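Local coordinates for protein apoptosis regulator Bcl-2 homolog (Murid herpesvirus 4, PDB 4MI8) that blocks apoptosis and starvation-induced autophagy in infected host cells, binding the host proteins Beclin 1, BAK1 and BAX and so helping the virus establish latency and chronic infection, at residues T21-E26 with E111-L116; R51-D54 with D60-P63; V90-V95 with T121-E126. All coordinates share one frame; numbering follows the deposited sequence.

Contact 1: residues T21-E26 with E111-L116; sequences TVSKVE and EDHELL
In this all-helical Bcl-2 fold, the C-terminal end of helix 8-23 meets the first turn of helix 111-126, and the meeting comes down to one pair of side chains, Ser23 and His113. The CA atoms of Ser23 and His113 are 8.6 Å apart, and both side chains start out toward the opposite segment. OG of Ser23 arrives at the edge of the imidazole, close to the ring plane, beside the CD2-NE2 bond: it lies 3.1 Å from His113 CD2 and equally 3.1 Å from His113 NE2. A chi1 of -72° carries the His113 ring toward the serine, and a chi2 of 80° turns its CD2-NE2 edge to the hydroxyl. Behind it, ND1 is hydrogen-bonded to Thr110 OG1, and Trp109 meets the ring at a slant. Ser23 OG in turn is hydrogen-bonded to Leu19 O, one turn back in its own helix. Just beyond, Lys24 takes a positive phi of 64° and closes the helix with a Schellman motif, Lys24 N being bonded to Thr21 O at 3.0 Å. Cys100 of helix 86-103 packs against Ser23, while Leu104 touches His113. Both residues are buried, and the hydroxyl and ND1 each have a partner near in sequence; the Thr110 bond probably limits the rotation of the ring whose edge faces the hydroxyl.

Contact 2: residues R51-D54 with D60-P63; sequences RHYD and DYGP
Beside the site where the Beclin 1 BH3 peptide is bound, the end of helix 33-56 is joined to the loop that follows it by an edge-to-face (T-shaped) pair of tyrosines. Tyr61 presents its edge to the face of Tyr53: CE1 of Tyr61 stands 3.4 Å above the Tyr53 ring plane, over the ring centre, and its closest carbon there is Tyr53 CE2 at 3.5 Å. The two planes are turned 79° from each other, with centroids 4.8 Å apart. Tyr53 holds CG anti to its backbone nitrogen (chi1 176°), which carries the ring out toward the loop, and the two side chains run past one another in opposite senses. The hydroxyl of Tyr53 lies by the backbone of Asp60, 3.7 Å from Asp60 O, but its hydrogen bond goes to Ala59 O. At the far end of the other ring, Tyr61 OH is hydrogen-bonded to Asp94 OD2 on helix 86-103. The loop is shaped locally by an Asx turn: Gly62 N donates to Asp60 OD1 in a short, bent bond of 2.6 Å, reaching the oxygen from above the carboxylate plane, 48° out of it. Polar and apolar side chains of the peptide pack on Tyr53 and Tyr61 respectively. Both phenols therefore combine an aromatic contact with an anchored hydroxyl, and this pairing probably helps keep the loop against the helix while the same two residues help form a surface for the peptide.

Contact 3: residues V90-V95 with T121-E126; sequences VGFFDV and THFFIE
Phe92 and Phe93 on one helix and Phe123 and Phe124 on the other meet between two nearly antiparallel segments, whose axes run at 170° and come no closer than 12.1 Å. The tight part is around Phe92 and Phe124. Phe92 CE1 meets the edge of the Phe124 ring in its plane, 3.8 Å from Phe124 CD2, with the two side chains at about a right angle. On the Phe93 side the rings touch rim to rim, Phe93 CE2 lying 3.7 Å from Phe124 CE2. Phe124 is directed toward helix 86-103 with CG anti to its backbone nitrogen (chi1 -171°). Across these two segments Phe123 contributes less: CD1 of Phe123 makes its one close approach, 3.8 Å from Phe92 CE2, and the ring centroids are 6.0 Å apart. The solvent side lies on the outer surface of helix 111-126, where His122 and Glu126 are exposed and make no contact with segment 90-95. Around the rings, Phe76 of helix 68-81 meets both Phe92 and Phe123, Trp11 and Ile15 of helix 8-23 pack on Phe93 and Phe124, and Ile42 and Thr46 of helix 33-56 reach Phe93, placing helix 86-103 among the other four.

Overall arrangement
Contact 3 lies nearest the middle of the molecule, about 6 Å from the chain centre to its own; contacts 1 and 2 lie farther out, their centres about 11 and 15 Å from the chain centre. Contacts 1 and 3 share helix 111-126, their centres about 14 Å apart, and their segments alternate along the chain. Contact 2 is nested within the loop closed by contact 1, about 21 Å away between centres, and is complete before contact 3 begins. Contacts 2 and 3 have centres about 17 Å apart yet are joined directly by the bond from the Tyr61 hydroxyl to Asp94. The peptide-facing loop is thus tied to helix 86-103, whose aromatic residues pack into the helical core.

Contact 1: residues T21-E26 with E111-L116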
loop_
_atom_site.group_PDB
_atom_site.type_symbol
_atom_site.label_atom_id
_atom_site.label_comp_id
_atom_site.label_asym_id
_atom_site.label_seq_id
_atom_site.Cartn_x
_atom_site.Cartn_y
_atom_site.Cartn_z
ATOM N N THR A 21 -5.525 -7.037 -8.069
ATOM C CA THR A 21 -6.021 -6.018 -9.019
ATOM C C THR A 21 -4.869 -5.244 -9.622
ATOM O O THR A 21 -4.844 -5.100 -10.818
ATOM C CB THR A 21 -7.065 -5.031 -8.410
ATOM O OG1 THR A 21 -8.253 -5.712 -7.971
ATOM C CG2 THR A 21 -7.503 -4.014 -9.423
ATOM N N VAL A 22 -3.928 -4.724 -8.824
ATOM C CA VAL A 22 -2.856 -3.903 -9.372
ATOM C C VAL A 22 -1.842 -4.785 -10.103
ATOM O O VAL A 22 -1.092 -4.316 -10.987
ATOM C CB VAL A 22 -2.136 -2.996 -8.323
ATOM C CG1 VAL A 22 -3.128 -2.083 -7.585
ATOM C CG2 VAL A 22 -1.300 -3.814 -7.336
ATOM N N SER A 23 -1.807 -6.075 -9.750
ATOM C CA SER A 23 -1.041 -7.054 -10.542
ATOM C C SER A 23 -1.761 -7.565 -11.803
ATOM O O SER A 23 -1.161 -8.232 -12.646
ATOM C CB SER A 23 -0.616 -8.219 -9.670
ATOM O OG SER A 23 0.285 -7.723 -8.718
ATOM N N LYS A 24 -3.043 -7.241 -11.934
ATOM C CA LYS A 24 -3.828 -7.672 -13.096
ATOM C C LYS A 24 -3.956 -9.198 -13.140
ATOM O O LYS A 24 -3.764 -9.790 -14.192
ATOM C CB LYS A 24 -3.213 -7.157 -14.404
ATOM C CG LYS A 24 -3.200 -5.650 -14.521
ATOM C CD LYS A 24 -2.062 -5.264 -15.456
ATOM C CE LYS A 24 -2.309 -3.959 -16.234
ATOM N NZ LYS A 24 -2.736 -4.195 -17.658
ATOM N N VAL A 25 -4.251 -9.821 -11.995
ATOM C CA VAL A 25 -4.578 -11.234 -11.928
ATOM C C VAL A 25 -5.960 -11.480 -11.273
ATOM O O VAL A 25 -6.204 -12.507 -10.611
ATOM C CB VAL A 25 -3.473 -12.068 -11.255
ATOM C CG1 VAL A 25 -2.206 -11.947 -12.042
ATOM C CG2 VAL A 25 -3.244 -11.669 -9.802
ATOM N N GLU A 26 -6.877 -10.537 -11.467
ATOM C CA GLU A 26 -8.274 -10.759 -11.116
ATOM C C GLU A 26 -9.156 -9.858 -11.973
ATOM O O GLU A 26 -9.064 -8.628 -11.879
ATOM C CB GLU A 26 -8.531 -10.500 -9.623
ATOM C CG GLU A 26 -9.480 -11.523 -9.015
ATOM C CD GLU A 26 -9.551 -11.462 -7.472
ATOM O OE1 GLU A 26 -9.132 -10.422 -6.899
ATOM O OE2 GLU A 26 -10.033 -12.455 -6.817
ATOM N N GLU A 111 4.649 -16.492 -6.632
ATOM C CA GLU A 111 4.864 -16.841 -5.243
ATOM C C GLU A 111 5.374 -15.675 -4.420
ATOM O O GLU A 111 5.116 -15.637 -3.231
ATOM C CB GLU A 111 5.852 -17.998 -5.145
ATOM C CG GLU A 111 5.442 -19.223 -5.979
ATOM C CD GLU A 111 4.180 -19.941 -5.450
ATOM O OE1 GLU A 111 4.244 -20.447 -4.297
ATOM O OE2 GLU A 111 3.136 -20.022 -6.172
ATOM N N ASP A 112 6.129 -14.773 -5.052
ATOM C CA ASP A 112 6.574 -13.521 -4.449
ATOM C C ASP A 112 5.426 -12.546 -4.203
ATOM O O ASP A 112 5.457 -11.821 -3.206
ATOM C CB ASP A 112 7.564 -12.798 -5.338
ATOM C CG ASP A 112 8.940 -13.364 -5.240
ATOM O OD1 ASP A 112 9.183 -14.184 -4.324
ATOM O OD2 ASP A 112 9.777 -12.984 -6.088
ATOM N N HIS A 113 4.452 -12.506 -5.116
ATOM C CA HIS A 113 3.210 -11.807 -4.813
ATOM C C HIS A 113 2.587 -12.259 -3.538
ATOM O O HIS A 113 2.123 -11.430 -2.741
ATOM C CB HIS A 113 2.207 -11.993 -5.894
ATOM C CG HIS A 113 2.525 -11.243 -7.145
ATOM N ND1 HIS A 113 3.420 -11.691 -8.039
ATOM C CD2 HIS A 113 1.982 -10.068 -7.667
ATOM C CE1 HIS A 113 3.469 -10.821 -9.081
ATOM N NE2 HIS A 113 2.572 -9.838 -8.849
ATOM N N GLU A 114 2.586 -13.574 -3.318
ATOM C CA GLU A 114 2.006 -14.181 -2.115
ATOM C C GLU A 114 2.777 -13.777 -0.896
ATOM O O GLU A 114 2.215 -13.573 0.136
ATOM C CB GLU A 114 1.900 -15.714 -2.247
ATOM C CG GLU A 114 0.631 -16.131 -3.020
ATOM C CD GLU A 114 0.616 -17.594 -3.529
ATOM O OE1 GLU A 114 1.675 -18.289 -3.515
ATOM O OE2 GLU A 114 -0.472 -18.063 -3.963
ATOM N N LEU A 115 4.076 -13.613 -1.056
ATOM C CA LEU A 115 4.992 -13.165 0.002
ATOM C C LEU A 115 4.796 -11.674 0.326
ATOM O O LEU A 115 4.708 -11.244 1.497
ATOM C CB LEU A 115 6.394 -13.359 -0.541
ATOM C CG LEU A 115 7.453 -13.735 0.447
ATOM C CD1 LEU A 115 7.222 -15.196 0.886
ATOM C CD2 LEU A 115 8.768 -13.500 -0.297
ATOM N N LEU A 116 4.707 -10.878 -0.731
ATOM C CA LEU A 116 4.280 -9.463 -0.599
ATOM C C LEU A 116 2.941 -9.352 0.169
ATOM O O LEU A 116 2.818 -8.578 1.134
ATOM C CB LEU A 116 4.195 -8.807 -1.981
ATOM C CG LEU A 116 3.833 -7.320 -1.908
ATOM C CD1 LEU A 116 4.866 -6.515 -1.106
ATOM C CD2 LEU A 116 3.638 -6.828 -3.339
#

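Contact 2: residues R51-D54 with D60-P63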
loop_
_atom_site.group_PDB
_atom_site.type_symbol
_atom_site.label_atom_id
_atom_site.label_comp_id
_atom_site.label_asym_id
_atom_site.label_seq_id
_atom_site.Cartn_x
_atom_site.Cartn_y
_atom_site.Cartn_z
ATOM N N ARG A 51 1.154 11.160 -7.058
ATOM C CA ARG A 51 1.261 12.435 -7.771
ATOM C C ARG A 51 1.979 13.477 -6.903
ATOM O O ARG A 51 2.773 14.253 -7.385
ATOM C CB ARG A 51 -0.091 13.024 -8.101
ATOM C CG ARG A 51 -0.763 12.494 -9.334
ATOM C CD ARG A 51 -2.109 13.202 -9.536
ATOM N NE ARG A 51 -1.967 14.600 -9.988
ATOM C CZ ARG A 51 -1.791 14.964 -11.260
ATOM N NH1 ARG A 51 -1.723 14.030 -12.205
ATOM N NH2 ARG A 51 -1.678 16.256 -11.589
ATOM N N HIS A 52 1.719 13.479 -5.611
ATOM C CA HIS A 52 2.479 14.430 -4.754
ATOM C C HIS A 52 3.931 14.041 -4.649
ATOM O O HIS A 52 4.796 14.887 -4.687
ATOM C CB HIS A 52 1.899 14.459 -3.340
ATOM C CG HIS A 52 0.504 15.002 -3.263
ATOM N ND1 HIS A 52 0.228 16.322 -3.399
ATOM C CD2 HIS A 52 -0.685 14.385 -2.985
ATOM C CE1 HIS A 52 -1.087 16.527 -3.281
ATOM N NE2 HIS A 52 -1.659 15.345 -3.041
ATOM N N TYR A 53 4.212 12.745 -4.473
ATOM C CA TYR A 53 5.585 12.332 -4.442
ATOM C C TYR A 53 6.298 12.791 -5.719
ATOM O O TYR A 53 7.370 13.390 -5.637
ATOM C CB TYR A 53 5.694 10.816 -4.275
ATOM C CG TYR A 53 7.137 10.300 -4.320
ATOM C CD1 TYR A 53 7.727 10.003 -5.548
ATOM C CD2 TYR A 53 7.855 10.007 -3.148
ATOM C CE1 TYR A 53 9.052 9.554 -5.610
ATOM C CE2 TYR A 53 9.192 9.494 -3.190
ATOM C CZ TYR A 53 9.758 9.284 -4.429
ATOM O OH TYR A 53 11.026 8.802 -4.575
ATOM N N ASP A 54 5.723 12.483 -6.869
ATOM C CA ASP A 54 6.311 12.752 -8.163
ATOM C C ASP A 54 6.474 14.228 -8.439
ATOM O O ASP A 54 7.249 14.580 -9.258
ATOM C CB ASP A 54 5.479 12.171 -9.294
ATOM C CG ASP A 54 5.628 10.678 -9.445
ATOM O OD1 ASP A 54 6.487 10.075 -8.858
ATOM O OD2 ASP A 54 4.858 10.102 -10.171
ATOM N N ASP A 60 12.037 7.626 -8.659
ATOM C CA ASP A 60 10.967 6.779 -8.257
ATOM C C ASP A 60 11.460 5.920 -7.101
ATOM O O ASP A 60 12.576 6.094 -6.611
ATOM C CB ASP A 60 10.444 6.010 -9.465
ATOM C CG ASP A 60 11.343 4.870 -9.904
ATOM O OD1 ASP A 60 12.263 4.398 -9.188
ATOM O OD2 ASP A 60 11.049 4.374 -11.006
ATOM N N TYR A 61 10.589 5.051 -6.622
ATOM C CA TYR A 61 10.887 4.240 -5.425
ATOM C C TYR A 61 11.879 3.100 -5.734
ATOM O O TYR A 61 12.356 2.403 -4.829
ATOM C CB TYR A 61 9.600 3.521 -4.973
ATOM C CG TYR A 61 8.401 4.366 -4.589
ATOM C CD1 TYR A 61 8.542 5.738 -4.254
ATOM C CD2 TYR A 61 7.111 3.781 -4.502
ATOM C CE1 TYR A 61 7.455 6.494 -3.836
ATOM C CE2 TYR A 61 6.013 4.543 -4.103
ATOM C CZ TYR A 61 6.176 5.888 -3.781
ATOM O OH TYR A 61 5.090 6.664 -3.388
ATOM N N GLY A 62 12.118 2.882 -7.026
ATOM C CA GLY A 62 12.817 1.713 -7.528
ATOM C C GLY A 62 14.275 1.517 -7.202
ATOM O O GLY A 62 14.802 0.465 -7.480
ATOM N N PRO A 63 14.972 2.532 -6.677
ATOM C CA PRO A 63 16.272 2.109 -6.164
ATOM C C PRO A 63 16.270 1.608 -4.707
ATOM O O PRO A 63 17.182 0.901 -4.345
ATOM C CB PRO A 63 17.143 3.360 -6.335
ATOM C CG PRO A 63 16.478 4.152 -7.412
ATOM C CD PRO A 63 15.008 3.939 -7.111
#

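Contact 3: residues V90-V95 with T121-E126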
loop_
_atom_site.group_PDB
_atom_site.type_symbol
_atom_site.label_atom_id
_atom_site.label_comp_id
_atom_site.label_asym_id
_atom_site.label_seq_id
_atom_site.Cartn_x
_atom_site.Cartn_y
_atom_site.Cartn_z
ATOM N N VAL A 90 -1.914 5.115 3.320
ATOM C CA VAL A 90 -1.999 5.142 1.892
ATOM C C VAL A 90 -0.590 4.960 1.293
ATOM O O VAL A 90 -0.413 4.280 0.334
ATOM C CB VAL A 90 -2.540 6.506 1.433
ATOM C CG1 VAL A 90 -2.365 6.669 -0.093
ATOM C CG2 VAL A 90 -3.975 6.680 1.917
ATOM N N GLY A 91 0.424 5.558 1.891
ATOM C CA GLY A 91 1.825 5.359 1.464
ATOM C C GLY A 91 2.246 3.870 1.495
ATOM O O GLY A 91 2.962 3.388 0.578
ATOM N N PHE A 92 1.848 3.162 2.574
ATOM C CA PHE A 92 2.060 1.722 2.726
ATOM C C PHE A 92 1.473 0.981 1.487
ATOM O O PHE A 92 2.100 0.075 0.853
ATOM C CB PHE A 92 1.410 1.330 4.066
ATOM C CG PHE A 92 1.074 -0.150 4.230
ATOM C CD1 PHE A 92 -0.137 -0.634 3.803
ATOM C CD2 PHE A 92 1.901 -0.995 5.016
ATOM C CE1 PHE A 92 -0.509 -1.957 4.083
ATOM C CE2 PHE A 92 1.548 -2.330 5.268
ATOM C CZ PHE A 92 0.324 -2.812 4.800
ATOM N N PHE A 93 0.255 1.337 1.142
ATOM C CA PHE A 93 -0.327 0.652 0.001
ATOM C C PHE A 93 0.371 1.042 -1.264
ATOM O O PHE A 93 0.398 0.240 -2.195
ATOM C CB PHE A 93 -1.845 0.927 -0.099
ATOM C CG PHE A 93 -2.678 0.016 0.792
ATOM C CD1 PHE A 93 -2.825 -1.349 0.464
ATOM C CD2 PHE A 93 -3.279 0.508 1.999
ATOM C CE1 PHE A 93 -3.557 -2.186 1.305
ATOM C CE2 PHE A 93 -4.011 -0.381 2.875
ATOM C CZ PHE A 93 -4.148 -1.694 2.537
ATOM N N ASP A 94 0.876 2.276 -1.375
ATOM C CA ASP A 94 1.495 2.686 -2.684
ATOM C C ASP A 94 2.813 2.017 -2.801
ATOM O O ASP A 94 3.312 1.759 -3.923
ATOM C CB ASP A 94 1.772 4.195 -2.712
ATOM C CG ASP A 94 2.111 4.694 -4.097
ATOM O OD1 ASP A 94 1.600 4.104 -5.093
ATOM O OD2 ASP A 94 2.853 5.716 -4.240
ATOM N N VAL A 95 3.485 1.813 -1.653
ATOM C CA VAL A 95 4.715 0.969 -1.739
ATOM C C VAL A 95 4.408 -0.427 -2.274
ATOM O O VAL A 95 5.100 -0.935 -3.216
ATOM C CB VAL A 95 5.457 0.898 -0.406
ATOM C CG1 VAL A 95 6.496 -0.218 -0.468
ATOM C CG2 VAL A 95 5.979 2.332 -0.050
ATOM N N THR A 121 -0.095 -8.019 4.765
ATOM C CA THR A 121 -1.214 -8.455 5.592
ATOM C C THR A 121 -0.799 -8.658 7.046
ATOM O O THR A 121 -1.574 -8.391 7.965
ATOM C CB THR A 121 -1.834 -9.760 5.060
ATOM O OG1 THR A 121 -2.241 -9.579 3.698
ATOM C CG2 THR A 121 -3.040 -10.157 5.897
ATOM N N HIS A 122 0.426 -9.133 7.248
ATOM C CA HIS A 122 0.934 -9.389 8.582
ATOM C C HIS A 122 1.288 -8.116 9.294
ATOM O O HIS A 122 1.260 -8.052 10.542
ATOM C CB HIS A 122 2.145 -10.311 8.524
ATOM C CG HIS A 122 1.828 -11.704 8.035
ATOM N ND1 HIS A 122 2.759 -12.509 7.490
ATOM C CD2 HIS A 122 0.634 -12.422 8.026
ATOM C CE1 HIS A 122 2.192 -13.682 7.149
ATOM N NE2 HIS A 122 0.891 -13.627 7.478
ATOM N N PHE A 123 1.628 -7.088 8.525
ATOM C CA PHE A 123 1.996 -5.837 9.074
ATOM C C PHE A 123 0.746 -5.032 9.347
ATOM O O PHE A 123 0.628 -4.441 10.413
ATOM C CB PHE A 123 2.965 -5.099 8.143
ATOM C CG PHE A 123 3.497 -3.846 8.743
ATOM C CD1 PHE A 123 2.665 -2.728 8.869
ATOM C CD2 PHE A 123 4.808 -3.797 9.277
ATOM C CE1 PHE A 123 3.109 -1.550 9.480
ATOM C CE2 PHE A 123 5.272 -2.611 9.851
ATOM C CZ PHE A 123 4.430 -1.477 9.949
ATOM N N PHE A 124 -0.183 -4.981 8.371
ATOM C CA PHE A 124 -1.404 -4.197 8.556
ATOM C C PHE A 124 -2.079 -4.688 9.859
ATOM O O PHE A 124 -2.444 -3.887 10.729
ATOM C CB PHE A 124 -2.325 -4.428 7.362
ATOM C CG PHE A 124 -3.505 -3.528 7.311
ATOM C CD1 PHE A 124 -4.655 -3.798 8.027
ATOM C CD2 PHE A 124 -3.465 -2.391 6.481
ATOM C CE1 PHE A 124 -5.763 -2.968 7.939
ATOM C CE2 PHE A 124 -4.535 -1.546 6.387
ATOM C CZ PHE A 124 -5.691 -1.835 7.089
ATOM N N ILE A 125 -2.264 -5.997 9.972
ATOM C CA ILE A 125 -2.925 -6.538 11.164
ATOM C C ILE A 125 -2.095 -6.418 12.451
ATOM O O ILE A 125 -2.575 -5.806 13.398
ATOM C CB ILE A 125 -3.483 -7.950 10.962
ATOM C CG1 ILE A 125 -4.462 -7.934 9.766
ATOM C CG2 ILE A 125 -4.186 -8.396 12.236
ATOM C CD1 ILE A 125 -5.044 -9.270 9.373
ATOM N N GLU A 126 -0.863 -6.928 12.466
ATOM C CA GLU A 126 -0.045 -6.878 13.683
ATOM C C GLU A 126 0.053 -5.450 14.200
ATOM O O GLU A 126 0.042 -5.251 15.405
ATOM C CB GLU A 126 1.333 -7.516 13.496
ATOM C CG GLU A 126 1.336 -9.021 13.788
ATOM C CD GLU A 126 1.953 -9.891 12.666
ATOM O OE1 GLU A 126 3.075 -9.560 12.207
ATOM O OE2 GLU A 126 1.336 -10.924 12.234
#